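Local coordinates for protein probable tRNA pseudouridine synthase D (Methanosarcina mazei, PDB 1Z2Z) that probably converts uridine-13 of transfer RNAs into pseudouridine, as a member of the TruD family of pseudouridine synthases, at residues 20-25 / 151-156; 52-57 / 62-67; 196-201 / 252-257; 279-284 / 338-343; 299-304 / 324-329. One frame throughout, in Å; residues are numbered along the deposited sequence.

Interaction 1 (20-25 / 151-156); sequences TGLGGQ and ALLKKT
Apolar packing between T20 and L152, and between L22 and L153, fastens a loop onto a helix without a single hydrogen bond passing between the two segments. Residues 20-25 belong to the irregular run that leads into strand 33-39. Their partners, residues 151-156, lie midway along helix 146-163. L152 gives the largest share of the buried surface. Its CG lies anti to the backbone nitrogen (chi1 -154°), which directs the two methyls at the loop, and the side chains of T20 and L152 meet at roughly a right angle. T20 CG2 lies 3.4 Å from L152 CD1, while L152 CD2 comes within 3.3 Å of T20 O, so that methyl meets the loop backbone as well as the threonine methyl. Deeper in, L22 CD1 meets L153 CD2 at 3.5 Å, one methyl of each leucine making the approach. L22 also touches V139 and I142 of strand 130-142, and so bridges strand and helix. With an alanine in place of L152, T20 CG2 is likely to lose its apolar partner and a gap would probably open between loop and helix. Within the helix, T156 OG1 donates to L152 O at 2.7 Å, tilted 21° from the carbonyl plane, and T156 N gives the same oxygen a second bond. That hydroxyl is also hydrogen-bonded to T19 OG1, a polar tie beside the leucines. Apolar packing of helix 146-163 against the mixed sheet is the alpha/beta layering of the pseudouridine synthase fold, and L22 of the loop joins the two layers.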
# COMPACT_ATOMS: atom_id res chain seq x y z
N THR A 20 -15.76 -1.43 -18.12
CA THR A 20 -14.68 -0.97 -18.98
C THR A 20 -13.82 0.06 -18.27
O THR A 20 -14.30 0.84 -17.45
CB THR A 20 -15.24 -0.41 -20.31
OG1 THR A 20 -14.18 0.13 -21.10
CG2 THR A 20 -16.27 0.66 -20.04
N GLY A 21 -12.53 0.03 -18.60
CA GLY A 21 -11.57 0.94 -18.02
C GLY A 21 -11.87 2.38 -18.35
O GLY A 21 -11.68 2.83 -19.48
N LEU A 22 -12.36 3.09 -17.34
CA LEU A 22 -12.72 4.49 -17.45
C LEU A 22 -11.57 5.30 -18.05
O LEU A 22 -11.79 6.31 -18.71
CB LEU A 22 -13.07 5.01 -16.06
CG LEU A 22 -13.88 6.28 -15.94
CD1 LEU A 22 -14.57 6.28 -14.58
CD2 LEU A 22 -12.98 7.50 -16.11
N GLY A 23 -10.34 4.84 -17.82
CA GLY A 23 -9.18 5.53 -18.34
C GLY A 23 -9.04 6.93 -17.77
O GLY A 23 -9.53 7.20 -16.67
N GLY A 24 -8.39 7.82 -18.50
CA GLY A 24 -8.21 9.18 -18.02
C GLY A 24 -6.92 9.39 -17.25
O GLY A 24 -6.05 8.52 -17.24
N GLN A 25 -6.81 10.54 -16.59
CA GLN A 25 -5.60 10.86 -15.83
C GLN A 25 -5.92 11.50 -14.48
O GLN A 25 -7.05 11.96 -14.26
CB GLN A 25 -4.74 11.81 -16.65
CG GLN A 25 -5.50 13.03 -17.07
CD GLN A 25 -4.72 13.89 -18.04
OE1 GLN A 25 -5.02 15.07 -18.20
NE2 GLN A 25 -3.72 13.30 -18.69
N ALA A 151 -22.94 6.60 -16.40
CA ALA A 151 -23.52 5.27 -16.47
C ALA A 151 -22.41 4.24 -16.28
O ALA A 151 -22.62 3.19 -15.69
CB ALA A 151 -24.22 5.07 -17.80
N LEU A 152 -21.23 4.55 -16.80
CA LEU A 152 -20.10 3.64 -16.67
C LEU A 152 -19.70 3.58 -15.20
O LEU A 152 -19.24 2.54 -14.72
CB LEU A 152 -18.93 4.14 -17.52
CG LEU A 152 -17.89 3.14 -18.04
CD1 LEU A 152 -16.94 3.85 -18.99
CD2 LEU A 152 -17.12 2.50 -16.89
N LEU A 153 -19.89 4.69 -14.50
CA LEU A 153 -19.55 4.79 -13.08
C LEU A 153 -20.54 4.02 -12.22
O LEU A 153 -20.15 3.30 -11.29
CB LEU A 153 -19.53 6.25 -12.64
CG LEU A 153 -18.34 7.13 -13.06
CD1 LEU A 153 -18.68 8.59 -12.85
CD2 LEU A 153 -17.10 6.74 -12.26
N LYS A 154 -21.82 4.17 -12.52
CA LYS A 154 -22.87 3.51 -11.76
C LYS A 154 -22.74 1.99 -11.82
O LYS A 154 -23.01 1.31 -10.83
CB LYS A 154 -24.26 3.93 -12.28
CG LYS A 154 -25.42 3.44 -11.41
CD LYS A 154 -25.88 2.03 -11.79
CE LYS A 154 -26.66 1.35 -10.65
NZ LYS A 154 -25.76 0.98 -9.51
N LYS A 155 -22.33 1.48 -12.97
CA LYS A 155 -22.18 0.04 -13.13
C LYS A 155 -20.97 -0.44 -12.32
O LYS A 155 -21.06 -1.40 -11.57
CB LYS A 155 -22.01 -0.33 -14.61
CG LYS A 155 -22.78 -1.59 -15.04
CD LYS A 155 -22.34 -2.08 -16.42
CE LYS A 155 -23.20 -3.24 -16.93
NZ LYS A 155 -23.25 -4.42 -16.02
N THR A 156 -19.84 0.25 -12.47
CA THR A 156 -18.63 -0.12 -11.75
C THR A 156 -18.88 -0.07 -10.25
O THR A 156 -18.36 -0.88 -9.50
CB THR A 156 -17.44 0.82 -12.08
OG1 THR A 156 -17.36 1.02 -13.50
CG2 THR A 156 -16.13 0.22 -11.58

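Interaction 2 (52-57 / 62-67); sequences VELTKR and HHLTRT
L54 and L64 make the main apolar contact, reaching toward each other tip to tip between a strand and the helix that follows it. Both have CG anti to the backbone nitrogen, L54 at chi1 170° and L64 at -157°, which extends each side chain toward the other. One methyl of L64 does the touching: its CD1 meets L54 CD1 at 3.3 Å and lies 3.4 Å from L54 CD2, so it faces both branches of the strand residue. K56 adds a looser apolar touch through its aliphatic chain, with CD 4.3 Å from L64 CD1. Strand 49-57 runs between strands 90-98 and 113-121, antiparallel to both, and after a short turn the chain continues as helix 61-72, which packs on one face of this mixed sheet, the alpha/beta layering of the pseudouridine synthase fold.

Polar contacts turn away from the leucines. The end of K56 leads off to a hydrogen bond between NZ and T91 OG1 and a weak one to D86 O; D86 is the predicted nucleophile, and the side chains of K56 and D86 lie about 6 Å apart. R57, at the end of the strand, forms a salt bridge with E31. Inside the helix, T67 OG1 donates to H63 O at 3.1 Å from above the carbonyl plane, while T67 N reaches the same oxygen from the opposite face.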
# COMPACT_ATOMS: atom_id res chain seq x y z
N VAL A 52 -2.61 21.47 16.00
CA VAL A 52 -3.06 22.24 14.85
C VAL A 52 -3.53 21.44 13.65
O VAL A 52 -3.00 20.38 13.35
CB VAL A 52 -1.92 23.15 14.38
CG1 VAL A 52 -2.45 24.20 13.43
CG2 VAL A 52 -1.24 23.79 15.58
N GLU A 53 -4.52 21.98 12.96
CA GLU A 53 -5.03 21.35 11.75
C GLU A 53 -4.21 21.94 10.62
O GLU A 53 -4.22 23.15 10.40
CB GLU A 53 -6.50 21.70 11.54
CG GLU A 53 -7.09 21.04 10.34
CD GLU A 53 -8.47 21.57 10.03
OE1 GLU A 53 -8.59 22.37 9.08
OE2 GLU A 53 -9.42 21.21 10.75
N LEU A 54 -3.48 21.08 9.92
CA LEU A 54 -2.63 21.48 8.83
C LEU A 54 -3.32 21.27 7.48
O LEU A 54 -3.83 20.19 7.19
CB LEU A 54 -1.34 20.65 8.89
CG LEU A 54 -0.36 20.71 7.72
CD1 LEU A 54 0.04 22.16 7.45
CD2 LEU A 54 0.88 19.85 8.06
N THR A 55 -3.36 22.32 6.67
CA THR A 55 -3.97 22.23 5.35
C THR A 55 -2.87 22.67 4.42
O THR A 55 -2.38 23.78 4.54
CB THR A 55 -5.17 23.16 5.19
OG1 THR A 55 -6.09 22.95 6.27
CG2 THR A 55 -5.87 22.89 3.87
N LYS A 56 -2.48 21.79 3.51
CA LYS A 56 -1.40 22.12 2.61
C LYS A 56 -1.75 21.87 1.16
O LYS A 56 -2.53 20.98 0.83
CB LYS A 56 -0.14 21.35 3.03
CG LYS A 56 -0.20 19.84 2.86
CD LYS A 56 1.02 19.19 3.48
CE LYS A 56 1.42 17.95 2.70
NZ LYS A 56 0.23 17.16 2.35
N ARG A 57 -1.16 22.67 0.28
CA ARG A 57 -1.43 22.55 -1.13
C ARG A 57 -0.13 22.32 -1.86
O ARG A 57 0.76 23.17 -1.88
CB ARG A 57 -2.10 23.82 -1.63
CG ARG A 57 -2.39 23.82 -3.11
CD ARG A 57 -3.19 25.04 -3.55
NE ARG A 57 -3.54 24.97 -4.98
CZ ARG A 57 -2.65 24.99 -5.98
NH1 ARG A 57 -3.07 24.91 -7.24
NH2 ARG A 57 -1.34 25.12 -5.73
N HIS A 62 7.79 16.51 4.71
CA HIS A 62 9.10 16.69 5.28
C HIS A 62 9.53 18.12 5.09
O HIS A 62 10.00 18.77 6.04
CB HIS A 62 10.12 15.74 4.66
CG HIS A 62 10.20 14.41 5.37
ND1 HIS A 62 9.15 13.89 6.11
CD2 HIS A 62 11.18 13.47 5.40
CE1 HIS A 62 9.48 12.70 6.56
NE2 HIS A 62 10.70 12.42 6.15
N HIS A 63 9.32 18.65 3.89
CA HIS A 63 9.70 20.03 3.61
C HIS A 63 8.99 21.05 4.51
O HIS A 63 9.63 21.96 5.03
CB HIS A 63 9.46 20.36 2.13
CG HIS A 63 10.02 21.69 1.73
ND1 HIS A 63 9.30 22.86 1.81
CD2 HIS A 63 11.27 22.04 1.33
CE1 HIS A 63 10.08 23.88 1.48
NE2 HIS A 63 11.28 23.41 1.19
N LEU A 64 7.68 20.87 4.73
CA LEU A 64 6.90 21.76 5.58
C LEU A 64 7.38 21.78 7.02
O LEU A 64 7.62 22.83 7.61
CB LEU A 64 5.43 21.34 5.57
CG LEU A 64 4.38 22.39 5.92
CD1 LEU A 64 3.09 21.68 6.31
CD2 LEU A 64 4.85 23.28 7.05
N THR A 65 7.50 20.59 7.60
CA THR A 65 7.95 20.45 8.97
C THR A 65 9.35 21.02 9.09
O THR A 65 9.70 21.61 10.10
CB THR A 65 7.93 18.95 9.39
OG1 THR A 65 8.80 18.20 8.53
CG2 THR A 65 6.53 18.39 9.27
N ARG A 66 10.16 20.84 8.06
CA ARG A 66 11.51 21.38 8.13
C ARG A 66 11.44 22.92 8.09
O ARG A 66 12.32 23.60 8.61
CB ARG A 66 12.35 20.84 6.98
CG ARG A 66 13.82 21.12 7.13
CD ARG A 66 14.29 22.05 6.04
NE ARG A 66 15.19 21.42 5.09
CZ ARG A 66 15.40 21.90 3.87
NH1 ARG A 66 14.77 23.00 3.49
NH2 ARG A 66 16.24 21.30 3.03
N THR A 67 10.39 23.45 7.46
CA THR A 67 10.18 24.89 7.38
C THR A 67 9.66 25.40 8.72
O THR A 67 10.16 26.37 9.26
CB THR A 67 9.17 25.26 6.25
OG1 THR A 67 9.80 25.08 4.98
CG2 THR A 67 8.71 26.70 6.36

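Interaction 3 (196-201 / 252-257); sequences KAALLY and EDYSGS
The ring of Y254 is set obliquely against A198 and L199. With chi1 at -56°, Y254 CG stands anti to the carbonyl carbon, which brings the ring to both residues: CD1 is 3.9 Å from A198 CB, and CE1, one bond further out, is 3.9 Å from L199 CD1. The leucine crosses the tyrosine at a slant and touches it through that methyl, whereas the alanine is small enough to let the backbones approach, its CA being 6.0 Å from Y254 CA. S257 comes to the same alanine with its hydroxyl, OG lying 3.7 Å from A198 CB. The setting is the helical part of the TRUD region, where helix 194-202 is covered by the loop linking helix 238-249 to the long helix 263-287; Y254 also touches F194 and E195 on the same helix.

Two hydrogen bonds within the loop fix these groups. Y254 OH donates to E252 OE1 at 2.8 Å, meeting the oxygen nearly along its C-O axis and so anchoring the far end of the ring. S257 OG turns back to Y254 O at 2.7 Å, with a C=O...donor angle of 121°. Replacing Y254 by alanine would probably strip L199 CD1 of its aromatic partner and leave the E252 carboxylate without its hydroxyl mate.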
# COMPACT_ATOMS: atom_id res chain seq x y z
N LYS A 196 21.26 -14.30 -6.39
CA LYS A 196 20.28 -13.52 -7.13
C LYS A 196 19.52 -12.56 -6.22
O LYS A 196 19.29 -11.40 -6.58
CB LYS A 196 19.30 -14.44 -7.86
CG LYS A 196 19.97 -15.39 -8.86
CD LYS A 196 20.76 -14.62 -9.92
CE LYS A 196 21.56 -15.54 -10.84
NZ LYS A 196 22.34 -14.77 -11.85
N ALA A 197 19.13 -13.03 -5.04
CA ALA A 197 18.39 -12.20 -4.09
C ALA A 197 19.20 -10.96 -3.71
O ALA A 197 18.64 -9.88 -3.49
CB ALA A 197 18.04 -13.00 -2.85
N ALA A 198 20.51 -11.12 -3.61
CA ALA A 198 21.38 -10.01 -3.25
C ALA A 198 21.60 -9.10 -4.45
O ALA A 198 21.59 -7.88 -4.32
CB ALA A 198 22.71 -10.53 -2.73
N LEU A 199 21.81 -9.70 -5.62
CA LEU A 199 22.03 -8.92 -6.83
C LEU A 199 20.79 -8.14 -7.26
O LEU A 199 20.89 -7.01 -7.72
CB LEU A 199 22.49 -9.83 -7.96
CG LEU A 199 23.98 -9.82 -8.32
CD1 LEU A 199 24.84 -10.05 -7.07
CD2 LEU A 199 24.25 -10.88 -9.36
N LEU A 200 19.62 -8.75 -7.11
CA LEU A 200 18.37 -8.10 -7.48
C LEU A 200 18.14 -6.82 -6.70
O LEU A 200 17.41 -5.94 -7.14
CB LEU A 200 17.19 -9.05 -7.25
CG LEU A 200 17.02 -10.24 -8.19
CD1 LEU A 200 15.93 -11.16 -7.66
CD2 LEU A 200 16.68 -9.75 -9.59
N TYR A 201 18.76 -6.71 -5.52
CA TYR A 201 18.61 -5.53 -4.67
C TYR A 201 19.78 -4.58 -4.86
O TYR A 201 19.61 -3.37 -4.94
CB TYR A 201 18.52 -5.96 -3.20
CG TYR A 201 18.14 -4.85 -2.25
CD1 TYR A 201 16.82 -4.45 -2.09
CD2 TYR A 201 19.12 -4.15 -1.55
CE1 TYR A 201 16.47 -3.39 -1.26
CE2 TYR A 201 18.79 -3.08 -0.72
CZ TYR A 201 17.46 -2.70 -0.58
OH TYR A 201 17.14 -1.62 0.20
N GLU A 252 31.61 -13.49 -2.27
CA GLU A 252 30.63 -14.57 -2.44
C GLU A 252 29.83 -14.80 -1.17
O GLU A 252 29.20 -15.85 -1.02
CB GLU A 252 31.33 -15.87 -2.84
CG GLU A 252 32.09 -15.80 -4.17
CD GLU A 252 31.18 -15.51 -5.35
OE1 GLU A 252 30.64 -14.38 -5.43
OE2 GLU A 252 31.02 -16.41 -6.20
N ASP A 253 29.84 -13.83 -0.26
CA ASP A 253 29.11 -13.96 0.99
C ASP A 253 27.74 -13.28 0.90
O ASP A 253 27.32 -12.55 1.80
CB ASP A 253 29.92 -13.36 2.15
CG ASP A 253 29.50 -13.92 3.50
OD1 ASP A 253 29.43 -15.16 3.65
OD2 ASP A 253 29.25 -13.11 4.43
N TYR A 254 27.06 -13.54 -0.21
CA TYR A 254 25.73 -12.99 -0.45
C TYR A 254 24.78 -13.41 0.67
O TYR A 254 23.83 -12.69 0.99
CB TYR A 254 25.21 -13.48 -1.81
CG TYR A 254 26.14 -13.16 -2.95
CD1 TYR A 254 26.32 -11.85 -3.39
CD2 TYR A 254 26.87 -14.16 -3.58
CE1 TYR A 254 27.22 -11.55 -4.41
CE2 TYR A 254 27.77 -13.88 -4.60
CZ TYR A 254 27.94 -12.57 -5.02
OH TYR A 254 28.84 -12.30 -6.02
N SER A 255 25.04 -14.56 1.27
CA SER A 255 24.19 -15.04 2.35
C SER A 255 24.11 -14.04 3.49
O SER A 255 23.02 -13.69 3.94
CB SER A 255 24.68 -16.41 2.87
OG SER A 255 26.07 -16.41 3.18
N GLY A 256 25.27 -13.56 3.94
CA GLY A 256 25.30 -12.61 5.03
C GLY A 256 25.31 -11.16 4.59
O GLY A 256 25.46 -10.25 5.41
N SER A 257 25.14 -10.92 3.29
CA SER A 257 25.13 -9.56 2.79
C SER A 257 23.87 -8.83 3.27
O SER A 257 23.76 -7.62 3.12
CB SER A 257 25.19 -9.54 1.26
OG SER A 257 23.98 -10.02 0.70

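Interaction 4 (279-284 / 338-343); sequences NIILCR and TAPLPG
In the TRUD region, I281 of the long helix 263-287 packs against A339 and P340 in the extended loop that follows strand 336-337. The contact is wholly apolar and buried, and both branches of the isoleucine take part. Its CG1 stands anti to the carbonyl carbon (chi1 -71°) and carries CD1 out to the proline, 3.5 Å from P340 CG, while the same methyl lies 3.9 Å from P340 O. The other branch, CG2, is anti to the backbone nitrogen; it comes to 4.1 Å from P340 CD and 4.3 Å from A339 CB, so it reaches the start of the proline ring and the residue before it. The side chains of I281 and P340 approach at a slant, the ethyl branch running to one corner of the pyrrolidine ring. P340 has no backbone N-H, and the residues flanking it make the backbone bonds: A339 with R386 and L341 with T384. Helix 352-363 completes the surroundings, V360 touching I281 and E357 touching P340, so that the loop packs against both helices, which also meet each other at I281 and V360.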
# COMPACT_ATOMS: atom_id res chain seq x y z
N ASN A 279 -1.71 -12.12 -3.86
CA ASN A 279 -2.43 -11.48 -4.97
C ASN A 279 -2.96 -12.53 -5.93
O ASN A 279 -4.14 -12.55 -6.26
CB ASN A 279 -1.50 -10.53 -5.74
CG ASN A 279 -1.34 -9.19 -5.07
OD1 ASN A 279 -0.26 -8.61 -5.07
ND2 ASN A 279 -2.42 -8.68 -4.49
N ILE A 280 -2.07 -13.38 -6.39
CA ILE A 280 -2.45 -14.45 -7.31
C ILE A 280 -3.68 -15.14 -6.76
O ILE A 280 -4.71 -15.21 -7.42
CB ILE A 280 -1.32 -15.46 -7.45
CG1 ILE A 280 -0.02 -14.71 -7.79
CG2 ILE A 280 -1.64 -16.46 -8.51
CD1 ILE A 280 1.16 -15.61 -7.94
N ILE A 281 -3.55 -15.65 -5.53
CA ILE A 281 -4.64 -16.36 -4.86
C ILE A 281 -5.96 -15.61 -4.89
O ILE A 281 -7.00 -16.18 -5.22
CB ILE A 281 -4.28 -16.66 -3.39
CG1 ILE A 281 -3.20 -17.75 -3.33
CG2 ILE A 281 -5.53 -17.09 -2.61
CD1 ILE A 281 -2.57 -17.94 -1.97
N LEU A 282 -5.91 -14.33 -4.55
CA LEU A 282 -7.11 -13.51 -4.52
C LEU A 282 -7.79 -13.45 -5.89
O LEU A 282 -9.02 -13.33 -5.98
CB LEU A 282 -6.76 -12.10 -4.08
CG LEU A 282 -7.83 -11.45 -3.21
CD1 LEU A 282 -7.34 -10.07 -2.78
CD2 LEU A 282 -9.16 -11.35 -3.96
N CYS A 283 -6.98 -13.54 -6.94
CA CYS A 283 -7.45 -13.50 -8.33
C CYS A 283 -8.10 -14.81 -8.70
O CYS A 283 -9.26 -14.86 -9.12
CB CYS A 283 -6.28 -13.25 -9.27
SG CYS A 283 -5.55 -11.61 -9.19
N ARG A 284 -7.31 -15.87 -8.57
CA ARG A 284 -7.77 -17.22 -8.88
C ARG A 284 -9.13 -17.42 -8.22
O ARG A 284 -10.04 -17.97 -8.82
CB ARG A 284 -6.76 -18.24 -8.34
CG ARG A 284 -6.57 -19.44 -9.23
CD ARG A 284 -5.98 -19.04 -10.58
NE ARG A 284 -4.55 -18.76 -10.52
CZ ARG A 284 -3.86 -18.19 -11.52
NH1 ARG A 284 -4.49 -17.85 -12.64
NH2 ARG A 284 -2.56 -17.98 -11.40
N THR A 338 -10.74 -14.60 4.51
CA THR A 338 -9.34 -14.25 4.41
C THR A 338 -8.63 -15.13 3.40
O THR A 338 -9.15 -16.16 2.99
CB THR A 338 -8.63 -14.39 5.76
OG1 THR A 338 -8.39 -15.78 6.03
CG2 THR A 338 -9.51 -13.83 6.87
N ALA A 339 -7.43 -14.70 3.00
CA ALA A 339 -6.62 -15.43 2.04
C ALA A 339 -5.28 -15.66 2.72
O ALA A 339 -4.88 -14.89 3.57
CB ALA A 339 -6.44 -14.62 0.78
N PRO A 340 -4.57 -16.70 2.32
CA PRO A 340 -3.27 -17.01 2.92
C PRO A 340 -2.05 -16.23 2.49
O PRO A 340 -1.88 -15.92 1.32
CB PRO A 340 -3.11 -18.49 2.62
CG PRO A 340 -3.69 -18.59 1.25
CD PRO A 340 -4.97 -17.76 1.38
N LEU A 341 -1.21 -15.92 3.46
CA LEU A 341 0.05 -15.25 3.18
C LEU A 341 1.05 -16.33 3.60
O LEU A 341 1.61 -16.29 4.69
CB LEU A 341 0.19 -13.98 4.03
CG LEU A 341 -0.20 -12.65 3.35
CD1 LEU A 341 -0.35 -11.54 4.37
CD2 LEU A 341 0.86 -12.27 2.35
N PRO A 342 1.26 -17.33 2.73
CA PRO A 342 2.16 -18.47 2.90
C PRO A 342 3.41 -18.27 3.77
O PRO A 342 4.10 -17.26 3.66
CB PRO A 342 2.50 -18.86 1.46
CG PRO A 342 2.15 -17.62 0.64
CD PRO A 342 0.88 -17.19 1.31
N GLY A 343 3.68 -19.26 4.62
CA GLY A 343 4.83 -19.25 5.51
C GLY A 343 5.13 -20.69 5.91
O GLY A 343 5.21 -21.56 5.05

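Interaction 5 (299-304 / 324-329); sequences DIVCFR and NAMNRL
Selenomethionine M326 gives up the most surface here, and V301 is its partner. The helix residue points toward the strand, chi1 -72° setting CG anti to the carbonyl carbon, and a further bend at chi2 (-46°) brings the selenium to 4.2 Å from V301 CG2. That valine methyl is shared: on the strand side F303 CZ lies 3.9 Å from V301 CG2, so the aromatic ring and the selenium both rest on it. V301 also touches I337 of the partner strand.

These residues belong to a small two-stranded antiparallel sheet within the TRUD region and its surroundings, in which strand 301-302 pairs with strand 336-337. The connection between the strands includes helix 323-330, which packs against the side chains of V301 and F303, and V301 and M326 are where the backbones come nearest, with CA atoms 8.2 Å apart.

F303 is the second large contributor. Its ring swings toward the helix, and CE1 approaches L329 CD2 at 4.5 Å, with the methyl oblique to the ring plane. L329 sits three residues beyond M326, roughly one helical turn on, and both point toward the strand; the backbones have spread by then, F303 CA lying 9.5 Å from L329 CA. No hydrogen bond joins the two segments. Polar ties lie beside the contact instead: V301 bonds through its backbone with E316, which the F303 side chain also touches, and D299 forms a salt bridge with R285 of helix 263-287.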
# COMPACT_ATOMS: atom_id res chain seq x y z
N ASP A 299 -13.88 -22.08 4.16
CA ASP A 299 -13.40 -20.80 3.62
C ASP A 299 -12.35 -20.12 4.52
O ASP A 299 -11.43 -19.47 4.00
CB ASP A 299 -14.60 -19.86 3.41
CG ASP A 299 -14.57 -19.14 2.05
OD1 ASP A 299 -13.47 -18.99 1.47
OD2 ASP A 299 -15.64 -18.72 1.57
N ILE A 300 -12.48 -20.27 5.84
CA ILE A 300 -11.57 -19.65 6.83
C ILE A 300 -11.74 -18.14 6.91
O ILE A 300 -11.36 -17.41 6.00
CB ILE A 300 -10.06 -19.94 6.56
CG1 ILE A 300 -9.74 -21.41 6.82
CG2 ILE A 300 -9.19 -19.10 7.50
CD1 ILE A 300 -8.27 -21.74 6.64
N VAL A 301 -12.31 -17.67 8.01
CA VAL A 301 -12.52 -16.24 8.18
C VAL A 301 -11.73 -15.69 9.38
O VAL A 301 -10.98 -16.43 10.03
CB VAL A 301 -14.04 -15.90 8.33
CG1 VAL A 301 -14.82 -16.51 7.17
CG2 VAL A 301 -14.59 -16.43 9.66
N CYS A 302 -11.87 -14.39 9.64
CA CYS A 302 -11.22 -13.74 10.77
C CYS A 302 -12.26 -12.83 11.42
O CYS A 302 -13.30 -12.53 10.83
CB CYS A 302 -9.98 -12.91 10.33
SG CYS A 302 -10.29 -11.26 9.57
N PHE A 303 -11.98 -12.41 12.64
CA PHE A 303 -12.88 -11.55 13.38
C PHE A 303 -12.07 -10.37 13.86
O PHE A 303 -10.84 -10.42 13.85
CB PHE A 303 -13.45 -12.30 14.59
CG PHE A 303 -13.97 -13.66 14.26
CD1 PHE A 303 -15.24 -13.81 13.71
CD2 PHE A 303 -13.17 -14.78 14.43
CE1 PHE A 303 -15.70 -15.06 13.32
CE2 PHE A 303 -13.62 -16.04 14.05
CZ PHE A 303 -14.89 -16.18 13.50
N ARG A 304 -12.75 -9.31 14.28
CA ARG A 304 -12.08 -8.12 14.78
C ARG A 304 -11.56 -8.38 16.20
O ARG A 304 -12.29 -8.89 17.05
CB ARG A 304 -13.04 -6.93 14.76
CG ARG A 304 -14.31 -7.15 15.55
CD ARG A 304 -15.31 -6.00 15.38
NE ARG A 304 -15.87 -5.91 14.03
CZ ARG A 304 -15.28 -5.29 13.00
NH1 ARG A 304 -14.10 -4.70 13.16
NH2 ARG A 304 -15.87 -5.26 11.82
N ASN A 324 -24.03 -21.21 7.35
CA ASN A 324 -25.15 -20.28 7.44
C ASN A 324 -24.93 -19.19 8.48
O ASN A 324 -25.43 -18.07 8.33
CB ASN A 324 -26.44 -21.05 7.75
CG ASN A 324 -26.94 -21.88 6.58
OD1 ASN A 324 -26.15 -22.30 5.73
ND2 ASN A 324 -28.24 -22.12 6.53
N ALA A 325 -24.19 -19.51 9.54
CA ALA A 325 -23.92 -18.55 10.60
C ALA A 325 -22.78 -17.60 10.20
O ALA A 325 -22.82 -16.40 10.51
CB ALA A 325 -23.57 -19.28 11.90
N MSE A 326 -21.77 -18.14 9.52
CA MSE A 326 -20.64 -17.34 9.08
C MSE A 326 -21.07 -16.21 8.15
O MSE A 326 -20.77 -15.05 8.39
CB MSE A 326 -19.61 -18.22 8.37
CG MSE A 326 -18.86 -19.11 9.33
SE MSE A 326 -18.28 -18.08 10.87
CE MSE A 326 -19.64 -18.64 12.14
N ASN A 327 -21.76 -16.57 7.07
CA ASN A 327 -22.22 -15.58 6.11
C ASN A 327 -23.09 -14.53 6.79
O ASN A 327 -23.03 -13.35 6.44
CB ASN A 327 -23.00 -16.26 4.98
CG ASN A 327 -23.25 -15.32 3.80
OD1 ASN A 327 -24.32 -15.36 3.18
ND2 ASN A 327 -22.26 -14.49 3.47
N ARG A 328 -23.89 -14.96 7.76
CA ARG A 328 -24.77 -14.04 8.48
C ARG A 328 -23.98 -12.98 9.25
O ARG A 328 -24.46 -11.87 9.46
CB ARG A 328 -25.67 -14.84 9.43
CG ARG A 328 -26.76 -14.03 10.12
CD ARG A 328 -26.28 -13.39 11.42
NE ARG A 328 -27.38 -12.78 12.17
CZ ARG A 328 -27.29 -12.35 13.42
NH1 ARG A 328 -28.35 -11.80 14.01
NH2 ARG A 328 -26.15 -12.47 14.10
N LEU A 329 -22.76 -13.32 9.66
CA LEU A 329 -21.89 -12.40 10.39
C LEU A 329 -21.19 -11.42 9.44
O LEU A 329 -20.95 -10.27 9.80
CB LEU A 329 -20.85 -13.17 11.20
CG LEU A 329 -21.08 -13.33 12.72
CD1 LEU A 329 -22.51 -13.72 13.00
CD2 LEU A 329 -20.11 -14.36 13.27

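Along the chain, interaction 2 is nested inside the loop closed by interaction 1, interaction 3 follows, and interaction 5 is nested inside interaction 4. The first two pack a loop or helix beside the large mixed sheet, their centres 34 Å apart; the other three lie in the TRUD region. Interactions 4 and 5 have centres 18 Å apart and meet directly, with T338 N 3.2 Å from I300 O in a probable hydrogen bond. Centre to centre, interaction 3 stands 27 Å from interaction 4 and 40 Å from interaction 2. Its loop leads into helix 263-287, which carries interaction 4. Interactions 1 and 2 thus order the sheet-based part, interaction 2 near the predicted nucleophile, while the others order the TRUD region.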